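Local coordinates for protein endosialidase (Enterobacteria phage phi92, PDB 4HIZ) that cleaves polysialic acid within the chain, acting on alpha-2,8 and alpha-2,9 linkages as a trimeric phage endosialidase, probably to degrade the capsule of its bacterial host, at residues G405-I410 / K440-S445; K206-K211 / D239-T244; H113-K118 / P129-P134. One frame throughout, in Å; residues are numbered along the deposited sequence.

Interaction 1 (G405-I410 / K440-S445); sequences GDYLYI and KINVSS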
ATOM      1  N   GLY A 405      26.975  29.421  -0.486  1.00 17.77           N
ATOM      2  CA  GLY A 405      27.921  30.443  -0.082  1.00 17.51           C
ATOM      3  C   GLY A 405      29.285  30.148  -0.674  1.00 16.91           C
ATOM      4  O   GLY A 405      29.409  29.834  -1.864  1.00 16.91           O
ATOM      5  N   ASP A 406      30.308  30.214   0.171  1.00 16.78           N
ATOM      6  CA  ASP A 406      31.680  30.080  -0.281  1.00 18.20           C
ATOM      7  C   ASP A 406      32.095  28.632  -0.543  1.00 15.68           C
ATOM      8  O   ASP A 406      33.211  28.390  -1.009  1.00 16.34           O
ATOM      9  CB  ASP A 406      32.633  30.661   0.764  1.00 24.71           C
ATOM     10  CG  ASP A 406      32.593  32.192   0.841  1.00 32.24           C
ATOM     11  OD1 ASP A 406      32.093  32.863  -0.095  1.00 32.63           O
ATOM     12  OD2 ASP A 406      33.107  32.730   1.848  1.00 37.56           O
ATOM     13  N   TYR A 407      31.219  27.681  -0.232  1.00 14.57           N
ATOM     14  CA  TYR A 407      31.619  26.278  -0.195  1.00 14.46           C
ATOM     15  C   TYR A 407      30.928  25.392  -1.201  1.00 13.77           C
ATOM     16  O   TYR A 407      29.747  25.561  -1.496  1.00 14.78           O
ATOM     17  CB  TYR A 407      31.294  25.693   1.195  1.00 16.35           C
ATOM     18  CG  TYR A 407      32.084  26.350   2.282  1.00 20.92           C
ATOM     19  CD1 TYR A 407      33.346  25.874   2.640  1.00 21.73           C
ATOM     20  CD2 TYR A 407      31.564  27.445   2.974  1.00 26.30           C
ATOM     21  CE1 TYR A 407      34.075  26.477   3.665  1.00 26.32           C
ATOM     22  CE2 TYR A 407      32.279  28.055   3.992  1.00 30.38           C
ATOM     23  CZ  TYR A 407      33.535  27.580   4.321  1.00 31.90           C
ATOM     24  OH  TYR A 407      34.226  28.209   5.334  1.00 36.28           O
ATOM     25  N   LEU A 408      31.658  24.398  -1.682  1.00 12.62           N
ATOM     26  CA  LEU A 408      31.034  23.272  -2.360  1.00 12.68           C
ATOM     27  C   LEU A 408      30.825  22.190  -1.323  1.00 12.93           C
ATOM     28  O   LEU A 408      31.770  21.822  -0.600  1.00 14.28           O
ATOM     29  CB  LEU A 408      31.969  22.702  -3.447  1.00 12.55           C
ATOM     30  CG  LEU A 408      32.319  23.674  -4.594  1.00 13.23           C
ATOM     31  CD1 LEU A 408      33.048  22.908  -5.687  1.00 13.38           C
ATOM     32  CD2 LEU A 408      31.067  24.317  -5.164  1.00 13.48           C
ATOM     33  N   TYR A 409      29.603  21.671  -1.256  1.00 11.84           N
ATOM     34  CA  TYR A 409      29.294  20.475  -0.444  1.00 11.55           C
ATOM     35  C   TYR A 409      29.310  19.300  -1.410  1.00 11.64           C
ATOM     36  O   TYR A 409      28.457  19.222  -2.315  1.00 11.67           O
ATOM     37  CB  TYR A 409      27.910  20.592   0.191  1.00 13.65           C
ATOM     38  CG  TYR A 409      27.811  21.520   1.361  1.00 17.83           C
ATOM     39  CD1 TYR A 409      27.761  22.891   1.185  1.00 22.40           C
ATOM     40  CD2 TYR A 409      27.697  21.022   2.649  1.00 20.34           C
ATOM     41  CE1 TYR A 409      27.629  23.729   2.273  1.00 25.88           C
ATOM     42  CE2 TYR A 409      27.568  21.853   3.720  1.00 23.44           C
ATOM     43  CZ  TYR A 409      27.527  23.205   3.529  1.00 25.74           C
ATOM     44  OH  TYR A 409      27.393  24.052   4.609  1.00 27.83           O
ATOM     45  N   ILE A 410      30.301  18.411  -1.239  1.00 11.37           N
ATOM     46  CA  ILE A 410      30.583  17.334  -2.188  1.00 11.10           C
ATOM     47  C   ILE A 410      30.373  15.978  -1.509  1.00 10.95           C
ATOM     48  O   ILE A 410      30.887  15.784  -0.415  1.00 11.83           O
ATOM     49  CB  ILE A 410      32.045  17.423  -2.700  1.00 11.11           C
ATOM     50  CG1 ILE A 410      32.266  18.802  -3.339  1.00 12.53           C
ATOM     51  CG2 ILE A 410      32.313  16.303  -3.709  1.00  9.96           C
ATOM     52  CD1 ILE A 410      33.731  19.066  -3.731  1.00 13.56           C
ATOM     53  N   LYS A 440      33.469  19.615   2.538  1.00 13.64           N
ATOM     54  CA  LYS A 440      33.029  20.989   2.359  1.00 15.36           C
ATOM     55  C   LYS A 440      34.269  21.796   1.957  1.00 16.32           C
ATOM     56  O   LYS A 440      35.158  22.027   2.790  1.00 18.30           O
ATOM     57  CB  LYS A 440      32.425  21.470   3.688  1.00 19.77           C
ATOM     58  CG  LYS A 440      31.817  22.847   3.646  1.00 27.21           C
ATOM     59  CD  LYS A 440      31.102  23.134   4.995  1.00 33.66           C
ATOM     60  CE  LYS A 440      30.620  24.579   5.058  1.00 37.02           C
ATOM     61  NZ  LYS A 440      29.772  24.877   6.253  1.00 38.25           N
ATOM     62  N   ILE A 441      34.327  22.209   0.690  1.00 15.14           N
ATOM     63  CA  ILE A 441      35.530  22.860   0.147  1.00 16.05           C
ATOM     64  C   ILE A 441      35.251  24.338  -0.097  1.00 15.29           C
ATOM     65  O   ILE A 441      34.302  24.666  -0.792  1.00 15.87           O
ATOM     66  CB  ILE A 441      35.971  22.218  -1.201  1.00 18.31           C
ATOM     67  CG1 ILE A 441      36.177  20.704  -1.068  1.00 20.31           C
ATOM     68  CG2 ILE A 441      37.256  22.908  -1.753  1.00 18.44           C
ATOM     69  CD1 ILE A 441      37.062  20.349   0.017  1.00 23.08           C
ATOM     70  N   ASN A 442      36.063  25.217   0.494  1.00 15.30           N
ATOM     71  CA  ASN A 442      35.953  26.647   0.241  1.00 16.53           C
ATOM     72  C   ASN A 442      36.519  26.938  -1.148  1.00 17.30           C
ATOM     73  O   ASN A 442      37.736  26.788  -1.382  1.00 19.15           O
ATOM     74  CB  ASN A 442      36.741  27.436   1.290  1.00 17.75           C
ATOM     75  CG  ASN A 442      36.466  28.929   1.215  1.00 20.38           C
ATOM     76  OD1 ASN A 442      36.287  29.487   0.119  1.00 20.59           O
ATOM     77  ND2 ASN A 442      36.390  29.583   2.382  1.00 22.57           N
ATOM     78  N   VAL A 443      35.647  27.330  -2.079  1.00 15.93           N
ATOM     79  CA  VAL A 443      36.120  27.671  -3.427  1.00 16.42           C
ATOM     80  C   VAL A 443      36.130  29.180  -3.650  1.00 17.97           C
ATOM     81  O   VAL A 443      36.546  29.620  -4.722  1.00 18.79           O
ATOM     82  CB  VAL A 443      35.326  26.938  -4.532  1.00 17.70           C
ATOM     83  CG1 VAL A 443      35.522  25.390  -4.412  1.00 18.33           C
ATOM     84  CG2 VAL A 443      33.843  27.305  -4.455  1.00 19.26           C
ATOM     85  N   SER A 444      35.687  29.982  -2.675  1.00 18.33           N
ATOM     86  CA  SER A 444      35.835  31.439  -2.798  0.56 19.62           C
ATOM     87  C   SER A 444      37.316  31.789  -2.704  1.00 19.56           C
ATOM     88  O   SER A 444      37.805  32.734  -3.365  1.00 19.01           O
ATOM     89  CB  SER A 444      35.050  32.185  -1.719  0.56 22.27           C
ATOM     90  OG  SER A 444      35.735  32.158  -0.481  0.56 24.40           O
ATOM     91  N   SER A 445      38.017  31.029  -1.869  1.00 22.37           N
ATOM     92  CA  SER A 445      39.469  31.054  -1.782  0.52 25.24           C
ATOM     93  C   SER A 445      39.938  29.703  -2.282  1.00 24.03           C
ATOM     94  O   SER A 445      40.146  28.799  -1.483  1.00 23.27           O
ATOM     95  CB  SER A 445      39.927  31.222  -0.330  0.52 29.03           C
ATOM     96  OG  SER A 445      39.481  32.439   0.241  0.52 31.28           O
TER
HETATM   97  O   HOH W   1      37.050  27.941   4.914  1.00 47.47           O

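Interaction 2 (K206-K211 / D239-T244); sequences KKHGLK and DTFTVT. With EDO (1,2-ethanediol), chain K.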
ATOM      1  N   LYS A 206       5.753  36.073 -20.157  1.00 18.83           N
ATOM      2  CA  LYS A 206       7.210  36.211 -20.126  0.50 19.82           C
ATOM      3  C   LYS A 206       7.934  34.879 -19.961  1.00 17.99           C
ATOM      4  O   LYS A 206       7.559  34.061 -19.143  1.00 17.16           O
ATOM      5  CB  LYS A 206       7.648  37.218 -19.058  0.50 24.32           C
ATOM      6  CG  LYS A 206       7.260  38.670 -19.411  0.50 28.98           C
ATOM      7  CD  LYS A 206       8.066  39.688 -18.603  0.50 34.50           C
ATOM      8  CE  LYS A 206       7.551  41.113 -18.783  0.50 39.56           C
ATOM      9  NZ  LYS A 206       7.863  41.700 -20.123  0.50 42.95           N
ATOM     10  N   LYS A 207       8.945  34.671 -20.798  1.00 18.16           N
ATOM     11  CA  LYS A 207       9.812  33.494 -20.741  0.50 17.84           C
ATOM     12  C   LYS A 207       9.001  32.201 -20.699  1.00 17.70           C
ATOM     13  O   LYS A 207       9.211  31.323 -19.870  1.00 19.08           O
ATOM     14  CB  LYS A 207      10.798  33.601 -19.570  0.50 18.89           C
ATOM     15  CG  LYS A 207      11.631  34.887 -19.586  0.50 20.30           C
ATOM     16  CD  LYS A 207      12.165  35.217 -20.999  0.50 22.62           C
ATOM     17  CE  LYS A 207      12.882  36.566 -21.043  0.50 23.03           C
ATOM     18  NZ  LYS A 207      11.954  37.742 -20.960  0.50 21.63           N
ATOM     19  N   HIS A 208       8.066  32.079 -21.630  1.00 16.17           N
ATOM     20  CA  HIS A 208       7.115  30.961 -21.587  1.00 15.29           C
ATOM     21  C   HIS A 208       7.752  29.587 -21.868  1.00 14.75           C
ATOM     22  O   HIS A 208       7.253  28.549 -21.396  1.00 15.73           O
ATOM     23  CB  HIS A 208       5.932  31.245 -22.532  1.00 15.49           C
ATOM     24  CG  HIS A 208       6.346  31.558 -23.935  1.00 14.58           C
ATOM     25  ND1 HIS A 208       6.745  30.580 -24.825  1.00 13.96           N
ATOM     26  CD2 HIS A 208       6.432  32.741 -24.604  1.00 15.78           C
ATOM     27  CE1 HIS A 208       7.057  31.149 -25.983  1.00 15.11           C
ATOM     28  NE2 HIS A 208       6.881  32.455 -25.870  1.00 15.78           N
ATOM     29  N   GLY A 209       8.832  29.565 -22.646  1.00 13.88           N
ATOM     30  CA  GLY A 209       9.520  28.321 -22.951  1.00 14.98           C
ATOM     31  C   GLY A 209       8.740  27.380 -23.841  1.00 15.68           C
ATOM     32  O   GLY A 209       9.111  26.225 -23.983  1.00 17.59           O
ATOM     33  N   LEU A 210       7.656  27.854 -24.448  1.00 13.82           N
ATOM     34  CA  LEU A 210       6.823  26.979 -25.280  1.00 13.34           C
ATOM     35  C   LEU A 210       7.343  26.871 -26.728  1.00 13.57           C
ATOM     36  O   LEU A 210       8.016  27.776 -27.230  1.00 14.68           O
ATOM     37  CB  LEU A 210       5.368  27.477 -25.305  1.00 13.12           C
ATOM     38  CG  LEU A 210       4.744  27.694 -23.927  1.00 15.65           C
ATOM     39  CD1 LEU A 210       3.421  28.488 -24.022  1.00 14.77           C
ATOM     40  CD2 LEU A 210       4.507  26.351 -23.287  1.00 17.68           C
ATOM     41  N   LYS A 211       7.001  25.763 -27.370  1.00 14.39           N
ATOM     42  CA  LYS A 211       7.262  25.535 -28.781  1.00 15.80           C
ATOM     43  C   LYS A 211       5.958  25.240 -29.486  1.00 15.65           C
ATOM     44  O   LYS A 211       4.957  24.891 -28.844  1.00 15.13           O
ATOM     45  CB  LYS A 211       8.227  24.363 -28.963  1.00 18.05           C
ATOM     46  CG  LYS A 211       9.643  24.667 -28.465  1.00 20.33           C
ATOM     47  CD  LYS A 211      10.531  23.437 -28.517  1.00 24.43           C
ATOM     48  CE  LYS A 211      12.006  23.829 -28.280  1.00 26.58           C
ATOM     49  NZ  LYS A 211      12.750  24.168 -29.563  1.00 25.57           N
ATOM     50  N   ASP A 239       8.821  36.124 -25.188  1.00 17.92           N
ATOM     51  CA  ASP A 239       7.715  36.463 -24.295  1.00 19.11           C
ATOM     52  C   ASP A 239       6.342  36.404 -24.943  1.00 18.20           C
ATOM     53  O   ASP A 239       5.358  36.829 -24.318  1.00 19.09           O
ATOM     54  CB  ASP A 239       7.877  37.872 -23.697  1.00 21.59           C
ATOM     55  CG  ASP A 239       9.174  38.054 -22.946  1.00 23.75           C
ATOM     56  OD1 ASP A 239       9.618  37.129 -22.248  1.00 23.05           O
ATOM     57  OD2 ASP A 239       9.759  39.149 -23.063  1.00 26.21           O
ATOM     58  N   THR A 240       6.250  35.893 -26.159  1.00 16.94           N
ATOM     59  CA  THR A 240       5.005  35.991 -26.922  1.00 16.55           C
ATOM     60  C   THR A 240       4.775  34.761 -27.795  1.00 16.17           C
ATOM     61  O   THR A 240       5.694  34.292 -28.509  1.00 17.20           O
ATOM     62  CB  THR A 240       5.092  37.200 -27.893  1.00 17.42           C
ATOM     63  OG1 THR A 240       5.693  38.310 -27.216  1.00 18.53           O
ATOM     64  CG2 THR A 240       3.708  37.585 -28.398  1.00 17.37           C
ATOM     65  N   PHE A 241       3.548  34.253 -27.783  1.00 15.40           N
ATOM     66  CA  PHE A 241       3.196  33.161 -28.682  1.00 15.03           C
ATOM     67  C   PHE A 241       1.785  33.353 -29.177  1.00 15.81           C
ATOM     68  O   PHE A 241       1.106  34.283 -28.756  1.00 15.92           O
ATOM     69  CB  PHE A 241       3.372  31.775 -28.004  1.00 14.00           C
ATOM     70  CG  PHE A 241       2.453  31.531 -26.815  1.00 14.11           C
ATOM     71  CD1 PHE A 241       2.787  32.022 -25.554  1.00 14.05           C
ATOM     72  CD2 PHE A 241       1.267  30.807 -26.965  1.00 14.24           C
ATOM     73  CE1 PHE A 241       1.956  31.796 -24.439  1.00 15.32           C
ATOM     74  CE2 PHE A 241       0.414  30.564 -25.851  1.00 16.02           C
ATOM     75  CZ  PHE A 241       0.749  31.064 -24.597  1.00 15.82           C
ATOM     76  N   THR A 242       1.327  32.473 -30.055  1.00 15.15           N
ATOM     77  CA  THR A 242      -0.073  32.561 -30.474  1.00 15.61           C
ATOM     78  C   THR A 242      -0.783  31.216 -30.327  1.00 15.53           C
ATOM     79  O   THR A 242      -0.151  30.150 -30.257  1.00 16.04           O
ATOM     80  CB  THR A 242      -0.221  32.991 -31.957  1.00 17.13           C
ATOM     81  OG1 THR A 242       0.275  31.940 -32.811  1.00 18.53           O
ATOM     82  CG2 THR A 242       0.497  34.359 -32.230  1.00 17.58           C
ATOM     83  N   VAL A 243      -2.106  31.295 -30.330  1.00 15.27           N
ATOM     84  CA  VAL A 243      -2.977  30.123 -30.388  1.00 15.93           C
ATOM     85  C   VAL A 243      -4.025  30.409 -31.467  1.00 16.88           C
ATOM     86  O   VAL A 243      -4.321  31.589 -31.784  1.00 15.98           O
ATOM     87  CB  VAL A 243      -3.645  29.792 -29.006  1.00 15.37           C
ATOM     88  CG1 VAL A 243      -2.567  29.472 -27.965  1.00 15.26           C
ATOM     89  CG2 VAL A 243      -4.546  30.942 -28.495  1.00 15.14           C
ATOM     90  N   THR A 244      -4.576  29.353 -32.039  1.00 17.07           N
ATOM     91  CA  THR A 244      -5.608  29.510 -33.056  1.00 18.74           C
ATOM     92  C   THR A 244      -7.017  29.289 -32.506  1.00 19.57           C
ATOM     93  O   THR A 244      -7.279  28.281 -31.858  1.00 20.69           O
ATOM     94  CB  THR A 244      -5.370  28.519 -34.193  1.00 20.13           C
ATOM     95  OG1 THR A 244      -4.067  28.740 -34.729  1.00 21.53           O
ATOM     96  CG2 THR A 244      -6.391  28.713 -35.321  1.00 20.71           C
TER
HETATM   97  C1  EDO K 805      11.764  30.853 -25.865  1.00 22.65           C
HETATM   98  O1  EDO K 805      12.576  32.021 -25.679  1.00 23.96           O
HETATM   99  C2  EDO K 805      10.316  31.133 -25.484  1.00 20.81           C
HETATM  100  O2  EDO K 805      10.179  31.623 -24.132  1.00 18.98           O
HETATM  101  O   HOH W   2      10.737  40.288 -20.649  1.00 49.72           O
HETATM  102  O   HOH W   3       7.820  41.315 -23.204  1.00 52.73           O

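Interaction 3 (H113-K118 / P129-P134); sequences HVAWVK and PEWLTP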
ATOM      1  N   HIS A 113      12.929   1.501 -17.396  1.00 10.35           N
ATOM      2  CA  HIS A 113      12.350   2.824 -17.677  1.00 10.19           C
ATOM      3  C   HIS A 113      13.169   3.931 -17.037  1.00 10.34           C
ATOM      4  O   HIS A 113      13.613   3.790 -15.881  1.00 10.93           O
ATOM      5  CB  HIS A 113      10.919   2.908 -17.047  1.00  9.67           C
ATOM      6  CG  HIS A 113       9.908   2.052 -17.725  1.00 10.84           C
ATOM      7  ND1 HIS A 113       9.220   2.455 -18.853  1.00 13.02           N
ATOM      8  CD2 HIS A 113       9.431   0.820 -17.414  1.00 11.41           C
ATOM      9  CE1 HIS A 113       8.348   1.519 -19.198  1.00 13.15           C
ATOM     10  NE2 HIS A 113       8.455   0.517 -18.344  1.00 12.85           N
ATOM     11  N   VAL A 114      13.340   5.066 -17.739  1.00  9.74           N
ATOM     12  CA  VAL A 114      13.757   6.290 -17.052  1.00  9.43           C
ATOM     13  C   VAL A 114      12.528   6.774 -16.285  1.00 10.05           C
ATOM     14  O   VAL A 114      11.438   6.738 -16.821  1.00 11.51           O
ATOM     15  CB  VAL A 114      14.229   7.337 -18.074  1.00 10.29           C
ATOM     16  CG1 VAL A 114      14.669   8.617 -17.352  1.00 11.78           C
ATOM     17  CG2 VAL A 114      15.408   6.738 -18.900  1.00 10.18           C
ATOM     18  N   ALA A 115      12.697   7.163 -15.031  1.00  9.10           N
ATOM     19  CA  ALA A 115      11.519   7.430 -14.182  1.00  9.82           C
ATOM     20  C   ALA A 115      11.830   8.551 -13.231  1.00  9.94           C
ATOM     21  O   ALA A 115      12.957   9.000 -13.142  1.00 11.07           O
ATOM     22  CB  ALA A 115      11.253   6.135 -13.360  1.00 10.64           C
ATOM     23  N   TRP A 116      10.847   9.007 -12.464  1.00 10.16           N
ATOM     24  CA  TRP A 116      11.202   9.835 -11.314  1.00 10.56           C
ATOM     25  C   TRP A 116      10.247   9.570 -10.173  1.00  9.95           C
ATOM     26  O   TRP A 116       9.164   8.998 -10.369  1.00 10.84           O
ATOM     27  CB  TRP A 116      11.241  11.343 -11.638  1.00 11.12           C
ATOM     28  CG  TRP A 116       9.943  12.007 -12.157  1.00 11.43           C
ATOM     29  CD1 TRP A 116       8.631  11.717 -11.817  1.00 12.66           C
ATOM     30  CD2 TRP A 116       9.888  13.111 -13.065  1.00 12.30           C
ATOM     31  NE1 TRP A 116       7.765  12.581 -12.474  1.00 13.29           N
ATOM     32  CE2 TRP A 116       8.517  13.424 -13.274  1.00 13.03           C
ATOM     33  CE3 TRP A 116      10.872  13.838 -13.754  1.00 13.41           C
ATOM     34  CZ2 TRP A 116       8.116  14.459 -14.120  1.00 15.33           C
ATOM     35  CZ3 TRP A 116      10.469  14.873 -14.601  1.00 14.45           C
ATOM     36  CH2 TRP A 116       9.107  15.161 -14.781  1.00 15.58           C
ATOM     37  N   VAL A 117      10.702   9.935  -8.986  1.00  9.18           N
ATOM     38  CA  VAL A 117       9.775  10.166  -7.861  1.00  9.25           C
ATOM     39  C   VAL A 117       9.938  11.616  -7.432  1.00 10.57           C
ATOM     40  O   VAL A 117      10.964  12.270  -7.742  1.00 11.27           O
ATOM     41  CB  VAL A 117      10.001   9.206  -6.630  1.00 10.15           C
ATOM     42  CG1 VAL A 117       9.660   7.740  -7.015  1.00 10.71           C
ATOM     43  CG2 VAL A 117      11.456   9.332  -6.099  1.00 10.08           C
ATOM     44  N   LYS A 118       8.934  12.146  -6.736  1.00 11.07           N
ATOM     45  CA  LYS A 118       8.901  13.582  -6.439  1.00 11.71           C
ATOM     46  C   LYS A 118       8.493  13.784  -4.998  1.00 10.71           C
ATOM     47  O   LYS A 118       7.779  12.935  -4.437  1.00 11.17           O
ATOM     48  CB  LYS A 118       7.836  14.281  -7.305  1.00 13.36           C
ATOM     49  CG  LYS A 118       7.917  13.953  -8.803  1.00 15.37           C
ATOM     50  CD  LYS A 118       6.840  14.748  -9.589  1.00 17.24           C
ATOM     51  CE  LYS A 118       5.419  14.336  -9.171  1.00 17.86           C
ATOM     52  NZ  LYS A 118       4.369  14.806 -10.184  1.00 17.44           N
ATOM     53  N   PRO A 129       6.765   5.880  -8.335  1.00 11.11           N
ATOM     54  CA  PRO A 129       7.530   6.155  -9.555  1.00 10.75           C
ATOM     55  C   PRO A 129       6.628   6.453 -10.749  1.00 11.01           C
ATOM     56  O   PRO A 129       5.568   5.829 -10.916  1.00 11.85           O
ATOM     57  CB  PRO A 129       8.267   4.823  -9.836  1.00 12.73           C
ATOM     58  CG  PRO A 129       8.313   4.123  -8.527  1.00 13.79           C
ATOM     59  CD  PRO A 129       6.999   4.524  -7.820  1.00 12.04           C
ATOM     60  N   GLU A 130       7.051   7.416 -11.571  1.00 10.60           N
ATOM     61  CA  GLU A 130       6.398   7.682 -12.855  1.00 10.46           C
ATOM     62  C   GLU A 130       7.406   7.389 -13.937  1.00 10.54           C
ATOM     63  O   GLU A 130       8.524   7.906 -13.895  1.00 11.81           O
ATOM     64  CB  GLU A 130       5.937   9.147 -12.965  1.00 11.84           C
ATOM     65  CG  GLU A 130       5.354   9.459 -14.341  1.00 14.64           C
ATOM     66  CD  GLU A 130       4.892  10.889 -14.515  1.00 18.58           C
ATOM     67  OE1 GLU A 130       4.990  11.719 -13.568  1.00 21.62           O
ATOM     68  OE2 GLU A 130       4.420  11.166 -15.635  1.00 18.91           O
ATOM     69  N   TRP A 131       6.992   6.576 -14.891  1.00  9.62           N
ATOM     70  CA  TRP A 131       7.837   6.279 -16.051  1.00 10.13           C
ATOM     71  C   TRP A 131       7.793   7.463 -17.005  1.00 10.77           C
ATOM     72  O   TRP A 131       6.712   7.937 -17.397  1.00 12.17           O
ATOM     73  CB  TRP A 131       7.352   5.021 -16.759  1.00 10.53           C
ATOM     74  CG  TRP A 131       7.518   3.760 -15.915  1.00 10.86           C
ATOM     75  CD1 TRP A 131       8.402   3.554 -14.881  1.00 11.00           C
ATOM     76  CD2 TRP A 131       6.752   2.558 -16.038  1.00 11.33           C
ATOM     77  NE1 TRP A 131       8.225   2.267 -14.350  1.00 11.45           N
ATOM     78  CE2 TRP A 131       7.235   1.637 -15.066  1.00 11.62           C
ATOM     79  CE3 TRP A 131       5.715   2.159 -16.900  1.00 12.27           C
ATOM     80  CZ2 TRP A 131       6.682   0.367 -14.903  1.00 12.74           C
ATOM     81  CZ3 TRP A 131       5.173   0.862 -16.748  1.00 12.98           C
ATOM     82  CH2 TRP A 131       5.653  -0.001 -15.750  1.00 13.32           C
ATOM     83  N   LEU A 132       8.981   7.927 -17.389  1.00 10.54           N
ATOM     84  CA  LEU A 132       9.111   9.074 -18.292  1.00 11.60           C
ATOM     85  C   LEU A 132       9.386   8.590 -19.704  1.00 11.81           C
ATOM     86  O   LEU A 132       8.936   9.211 -20.662  1.00 12.76           O
ATOM     87  CB  LEU A 132      10.279   9.950 -17.851  1.00 13.40           C
ATOM     88  CG  LEU A 132      10.048  10.531 -16.443  1.00 16.50           C
ATOM     89  CD1 LEU A 132      11.382  11.128 -15.943  1.00 17.70           C
ATOM     90  CD2 LEU A 132       8.894  11.574 -16.412  1.00 18.97           C
ATOM     91  N   THR A 133      10.159   7.514 -19.851  1.00 12.35           N
ATOM     92  CA  THR A 133      10.314   6.892 -21.166  1.00 12.31           C
ATOM     93  C   THR A 133       9.509   5.603 -21.183  1.00 13.07           C
ATOM     94  O   THR A 133       9.435   4.910 -20.162  1.00 13.77           O
ATOM     95  CB  THR A 133      11.811   6.561 -21.484  1.00 12.34           C
ATOM     96  OG1 THR A 133      12.379   5.711 -20.461  1.00 12.25           O
ATOM     97  CG2 THR A 133      12.638   7.831 -21.485  1.00 13.39           C
ATOM     98  N   PRO A 134       8.912   5.260 -22.327  1.00 13.01           N
ATOM     99  CA  PRO A 134       8.311   3.926 -22.442  1.00 13.41           C
ATOM    100  C   PRO A 134       9.433   2.932 -22.716  1.00 13.04           C
ATOM    101  O   PRO A 134      10.582   3.361 -22.910  1.00 13.92           O
ATOM    102  CB  PRO A 134       7.482   4.037 -23.713  1.00 14.22           C
ATOM    103  CG  PRO A 134       8.327   4.958 -24.581  1.00 14.06           C
ATOM    104  CD  PRO A 134       8.936   5.977 -23.616  1.00 13.91           C
TER
HETATM  105  O   HOH W   4       3.334  12.943 -12.063  1.00 46.41           O

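Interaction 1 (G405-I410 / K440-S445)
K440 reaches out between the rings of Y407 and Y409. CB leaves the strand on the face that also carries Y407, Y409 and N442. CG, set anti to the backbone N (chi1 -175°), stands over one face of the Y409 ring and comes 3.5 Å from Y407 CD1. From there the chain stays extended. CD runs alongside the Y409 side chain toward its phenol end, while K440 CE sits between Y409 OH, 3.3 Å away, and the Y407 ring, over whose face it makes a CH-pi contact. At the tip K440 NZ donates to Y409 OH at 3.0 Å and makes a cation-pi contact over that same Y407 ring. Further along the face, one water bridges Y407 OH and N442 ND2.

Underneath, strands 407-413 and 435-442 are antiparallel neighbours in a sheet of the propeller region. L408 and I441 form a hydrogen-bonded pair, L408 N to I441 O at 2.8 Å and I441 N to L408 O at 2.9 Å. D406 O accepts from V443 N. On the buried face L408 CG packs against V443 CG1 at 3.6 Å, I410 CD1 reaches I441 CG1, and L375 and Y360 lie against this layer. The sheet splits the chemistry: on the buried side the two segments meet through aliphatic carbon, while at the outer side an exposed ammonium is steadied by one phenol oxygen and one pi face.

Interaction 2 (K206-K211 / D239-T244)
D239 and K207 lead the polar contacts. D239 OD1 takes two donors from K207: the backbone N at 2.9 Å, on the anti lone pair, and, in the conformer given, NZ at 2.7 Å, on the syn lone pair, as a salt bridge. In the conformer given for K206, two waters link its NZ to D239 OD2, one of them weakly held by the amine. H208 ND1 accepts from L210 N at 2.9 Å near the ring plane, and NE2 gives a weak bond to T240 O.

The aromatic contact is built round H208. Its chi1 of 54° sets CG between the backbone N and the carbonyl carbon; the ring beyond it offers one face to the edge of F241, an edge-to-face pair with centroids 5.2 Å apart and planes at 64°. A 1,2-ethanediol, probably from the crystallisation liquor, lies over the opposite face and accepts from G209 N.

The apolar contact is L210 CD1 over the F241 ring, 3.7 Å from the centroid, with F262 beside both side chains. Here a connecting loop folds back on strand 240-244 in the antiparallel sheet inserted into a propeller blade, consistent with the beta-barrel insertion of phage K1F endosialidase.

Interaction 3 (H113-K118 / P129-P134)
In the beta hairpin of strands 113-119 and 130-131, A115 opposite W131 is a non-hydrogen-bonded antiparallel pair and W116 with E130 a hydrogen-bonded one. Beyond them L132 N donates to V114 O at 2.8 Å and T133 N adds a weak bond to the same oxygen, which resembles a classic beta bulge. T133 OG1 accepts from V114 N at 3.0 Å.

H113 lies flat on the five-membered ring of W131, centroids 3.6 Å apart and planes at 6°. Its ND1 gives T133 O a nearly straight bond (2.8 Å, 174°) within both the ring plane and the carbonyl plane, which fixes the ring's rotation. The ring of H578 from the second subunit meets H113 nearly perpendicularly.

W116 has two partners: L132 CD2 stands over its six-membered ring, 3.6 Å from the centroid, and, displaced to that same side of the indole plane, E130 OE1 takes a bent bond from W116 NE1 (3.1 Å, 136°), which comes from above the carboxylate plane. A water joins OE1 to K118 NZ, while OE2 accepts from W267 NE1. Backbone bonds from P129 and W131 run on to the second subunit, so this hairpin at the edge of a propeller sheet forms part of the trimer interface.

In the fold
All three contacts belong to the propeller region, yet none touches another: centres lie 27 to 39 Å apart. Interaction 3 sits about 2 Å from the chain's centre and is buried, with two neighbouring subunits in reach. Interactions 1 and 2, about 31 and 28 Å from that centre, are only partly buried, and no other subunit touches them. Interactions 1 and 3 each join neighbouring antiparallel strands by backbone bonds, whereas interaction 2 ties a loop to the start of a strand by bonds that each involve a side chain. The lysines follow the setting: K440 uses one ring face and a phenol oxygen, K207 a carboxylate, and K118, at the interface, also has a salt bridge to D511 of the third subunit.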